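Local atomic coordinates of NanS-p (PDB entry 6YP6), a protein that probably acts as a carbohydrate esterase, with carbohydrate-binding ability, encoded by a Shiga toxin-carrying bacteriophage. Residues Gly15-Val19 and Gln20-Ala24; Gly63-Leu66 and Leu67-Gly71. All coordinates share one frame; numbering follows the deposited sequence. Where two conformers were deposited one is given.

Contact 1: Gly15-Val19 and Gln20-Ala24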
# COMPACT_ATOMS: atom_id res chain seq x y z
N GLY A 15 -6.18 -9.01 16.34
CA GLY A 15 -6.25 -7.99 15.31
C GLY A 15 -5.84 -6.61 15.73
O GLY A 15 -6.09 -5.65 14.99
N SER A 16 -5.20 -6.46 16.88
CA SER A 16 -4.88 -5.13 17.39
C SER A 16 -3.71 -4.51 16.63
O SER A 16 -2.58 -5.02 16.70
CB SER A 16 -4.54 -5.22 18.87
OG SER A 16 -4.03 -3.97 19.30
N LEU A 17 -3.97 -3.39 15.97
CA LEU A 17 -2.91 -2.59 15.37
C LEU A 17 -1.95 -2.09 16.44
O LEU A 17 -0.73 -2.10 16.23
CB LEU A 17 -3.55 -1.40 14.64
CG LEU A 17 -4.23 -1.76 13.33
CD1 LEU A 17 -5.38 -0.82 12.99
CD2 LEU A 17 -3.18 -1.77 12.21
N LYS A 18 -2.49 -1.64 17.57
CA LYS A 18 -1.67 -1.09 18.64
C LYS A 18 -0.68 -2.12 19.16
O LYS A 18 0.51 -1.84 19.30
CB LYS A 18 -2.57 -0.59 19.76
CG LYS A 18 -1.83 0.08 20.90
CD LYS A 18 -2.78 0.50 21.99
CE LYS A 18 -3.80 1.52 21.51
NZ LYS A 18 -4.67 2.00 22.63
N VAL A 19 -1.17 -3.32 19.49
CA VAL A 19 -0.29 -4.35 20.03
C VAL A 19 0.79 -4.71 19.03
O VAL A 19 1.92 -5.04 19.41
CB VAL A 19 -1.12 -5.58 20.44
CG1 VAL A 19 -0.22 -6.77 20.77
CG2 VAL A 19 -2.03 -5.25 21.61
N GLN A 20 0.47 -4.65 17.73
CA GLN A 20 1.40 -5.00 16.67
C GLN A 20 2.34 -3.86 16.29
O GLN A 20 3.13 -4.03 15.35
CB GLN A 20 0.63 -5.53 15.45
CG GLN A 20 -0.05 -6.86 15.76
CD GLN A 20 -0.80 -7.43 14.57
OE1 GLN A 20 -0.23 -7.68 13.52
NE2 GLN A 20 -2.09 -7.65 14.75
N GLY A 21 2.30 -2.73 16.98
CA GLY A 21 3.29 -1.69 16.81
C GLY A 21 2.92 -0.59 15.84
O GLY A 21 3.75 0.30 15.61
N TRP A 22 1.73 -0.64 15.26
CA TRP A 22 1.27 0.38 14.33
C TRP A 22 0.65 1.55 15.07
O TRP A 22 0.05 1.39 16.14
CB TRP A 22 0.19 -0.22 13.41
CG TRP A 22 0.72 -1.27 12.48
CD1 TRP A 22 1.12 -2.53 12.81
CD2 TRP A 22 0.94 -1.14 11.07
NE1 TRP A 22 1.56 -3.20 11.69
CE2 TRP A 22 1.46 -2.36 10.61
CE3 TRP A 22 0.73 -0.10 10.16
CZ2 TRP A 22 1.76 -2.57 9.26
CZ3 TRP A 22 1.03 -0.31 8.84
CH2 TRP A 22 1.54 -1.53 8.40
N SER A 23 0.75 2.72 14.46
CA SER A 23 0.05 3.92 14.92
C SER A 23 -1.11 4.20 13.98
O SER A 23 -0.95 4.17 12.75
CB SER A 23 1.01 5.11 14.95
OG SER A 23 2.05 4.90 15.89
N ALA A 24 -2.27 4.53 14.53
CA ALA A 24 -3.49 4.69 13.77
C ALA A 24 -4.10 6.02 14.17
O ALA A 24 -4.12 6.37 15.36
CB ALA A 24 -4.49 3.56 14.02
O HOH W 1 1.32 0.57 18.47
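Leu17 and Trp22 meet across a single tight turn of chain. The CD2 branch of the leucine lies 3.9 Å from CB of Trp22, so the methyl packs against the root of the aromatic side chain, where CB joins the indole. Beneath this apolar touch the backbone closes as well: Trp22 N donates to Leu17 O at 3.0 Å, and the same oxygen sits beside the edge of the indole, near its plane. One residue in, Gly21 N reaches Lys18 O at 3.1 Å, approaching from well above the carbonyl plane, and closes the type I turn from Lys18 to Gly21. A nested pair of bonds, spanning five and three residues, with a glycine of positive phi just before the outer donor and an apolar contact between the outer residues, is the Schellman motif, here ending a brief run, residues 17-19, with helical backbone angles but no regular helix. Gln20 N bonds to Ser16 O at 3.2 Å, and because chi1 of -67° sets CG beside that backbone N, the extended side chain runs back past the serine carbonyl, with CG and NE2 both near its oxygen; the NE2 bond to Ser16 O, at 3.3 Å, is weak. Ser16 OG in turn accepts from Val19 N at 2.9 Å in an almost straight bond (174°), an ST motif at the start of the loop. A water donates to both Lys18 O and Trp22 O, bridging the mouth of the loop. Farther out, strand 3-9 receives the polar ends: Leu9 N bonds to Gln20 OE1, while Ser7 O accepts from Trp22 NE1. Tyr58 meets the indole with the ring planes at about 60°, and Leu56 of the same strand 55-59 touches both Leu17 and Trp22.

Contact 2: Gly63-Leu66 and Leu67-Gly71; sequences GAAL and LQKGG
Leu66 reaches forward to the end of its short helix, where its CD1 methyl rests 3.5 Å from CA of Gly71. With chi1 at 175° the branch point is directed away from the backbone N, which lets this methyl lie against the departing chain, a closeness possible because Gly71 has no side chain on that side. Leu67 takes the other rotation: its CG sits beside its own backbone N (chi1 -72°) and leans back toward the N-terminal end, 3.8 Å from Gly63 O. Both leucines are buried and both touch Phe159 of strand 152-159, so they form the inward face of helix 64-69. On the outward face, CB of Lys69 lies 3.4 Å from Ala65 O, and the aliphatic chain then runs back alongside the helix until NZ stands 4.2 Å from the Ala65 methyl.

The backbone bonds are those of an alpha-helix of under two turns, which links strand 55-59 to strand 71-79. Gly63 occupies the N-cap, and Leu67 N donates to its carbonyl at 3.1 Å; Lys69 N meets Ala65 O at 2.8 Å, whereas the last bond, from Gly70 N to Leu66 O, is weak. Gly70 breaks the helix with a positive phi of 80°, and strand 71-79 is entered at Gly71, whose backbone pairs with Phe159. The chemistry is thus divided: leucine methyls face the protein, the lysine faces solvent beside partly exposed alanines, and asparagines pair end groups of the kind any helix leaves without an internal partner, Asn62 OD1 accepting from Ala64 N and Asn217 ND2 donating to Lys69 O.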
# COMPACT_ATOMS: atom_id res chain seq x y z
N GLY A 63 14.65 1.08 4.26
CA GLY A 63 14.51 0.04 3.25
C GLY A 63 15.77 -0.37 2.52
O GLY A 63 15.69 -1.05 1.50
N ALA A 64 16.95 -0.02 3.03
CA ALA A 64 18.18 -0.35 2.32
C ALA A 64 18.32 -1.85 2.07
O ALA A 64 18.74 -2.27 0.99
CB ALA A 64 19.39 0.19 3.07
N ALA A 65 17.98 -2.68 3.06
CA ALA A 65 18.13 -4.12 2.89
C ALA A 65 17.14 -4.66 1.86
O ALA A 65 17.46 -5.60 1.13
CB ALA A 65 17.98 -4.85 4.22
N LEU A 66 15.92 -4.12 1.82
CA LEU A 66 14.97 -4.50 0.78
C LEU A 66 15.56 -4.24 -0.60
O LEU A 66 15.48 -5.09 -1.49
CB LEU A 66 13.66 -3.73 0.98
CG LEU A 66 12.60 -3.93 -0.11
CD1 LEU A 66 12.13 -5.36 -0.22
CD2 LEU A 66 11.42 -3.00 0.15
N LEU A 67 16.18 -3.08 -0.79
CA LEU A 67 16.78 -2.77 -2.08
C LEU A 67 17.95 -3.71 -2.40
O LEU A 67 18.10 -4.13 -3.55
CB LEU A 67 17.27 -1.32 -2.10
CG LEU A 67 16.16 -0.27 -2.17
CD1 LEU A 67 16.73 1.12 -1.95
CD2 LEU A 67 15.46 -0.32 -3.51
N GLN A 68 18.77 -4.04 -1.39
CA GLN A 68 19.96 -4.86 -1.61
C GLN A 68 19.59 -6.31 -1.87
O GLN A 68 20.12 -6.94 -2.80
CB GLN A 68 20.88 -4.75 -0.39
CG GLN A 68 22.07 -5.72 -0.33
CD GLN A 68 22.56 -5.96 1.10
OE1 GLN A 68 22.31 -5.16 2.00
NE2 GLN A 68 23.24 -7.08 1.32
N LYS A 69 18.71 -6.86 -1.04
CA LYS A 69 18.42 -8.28 -1.07
C LYS A 69 17.18 -8.63 -1.86
O LYS A 69 16.99 -9.81 -2.21
CB LYS A 69 18.24 -8.79 0.37
CG LYS A 69 19.46 -8.63 1.25
CD LYS A 69 19.19 -9.13 2.67
CE LYS A 69 20.38 -8.89 3.59
NZ LYS A 69 19.93 -8.47 4.95
N GLY A 70 16.33 -7.65 -2.15
CA GLY A 70 15.02 -7.92 -2.70
C GLY A 70 14.04 -8.33 -1.63
O GLY A 70 14.39 -8.55 -0.47
N GLY A 71 12.78 -8.42 -2.03
CA GLY A 71 11.69 -8.73 -1.10
C GLY A 71 10.39 -8.23 -1.69
O GLY A 71 10.27 -8.07 -2.90

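Overall arrangement
From the N terminus, the chain leaves strand 3-9 and enters contact 1, where residues 15-24 close a small loop and lead straight into strand 23-25, an outermost strand of the seven-stranded antiparallel sheet. It then runs through strands 28-33, 41-46 and 55-59 before contact 2, at residues 63-71, turns it by a short helix into strand 71-79 of the eight-stranded sheet. The two follow in series, neither nested nor crossing. The centres of contact 1 and contact 2 are 24 Å apart, and the nearest atoms of contact 1 and contact 2 about 13 Å apart. Contact 1 joins strand 3-9 of the larger sheet to strand 55-59 of the smaller, while contact 2 packs against strand 152-159 of the larger one.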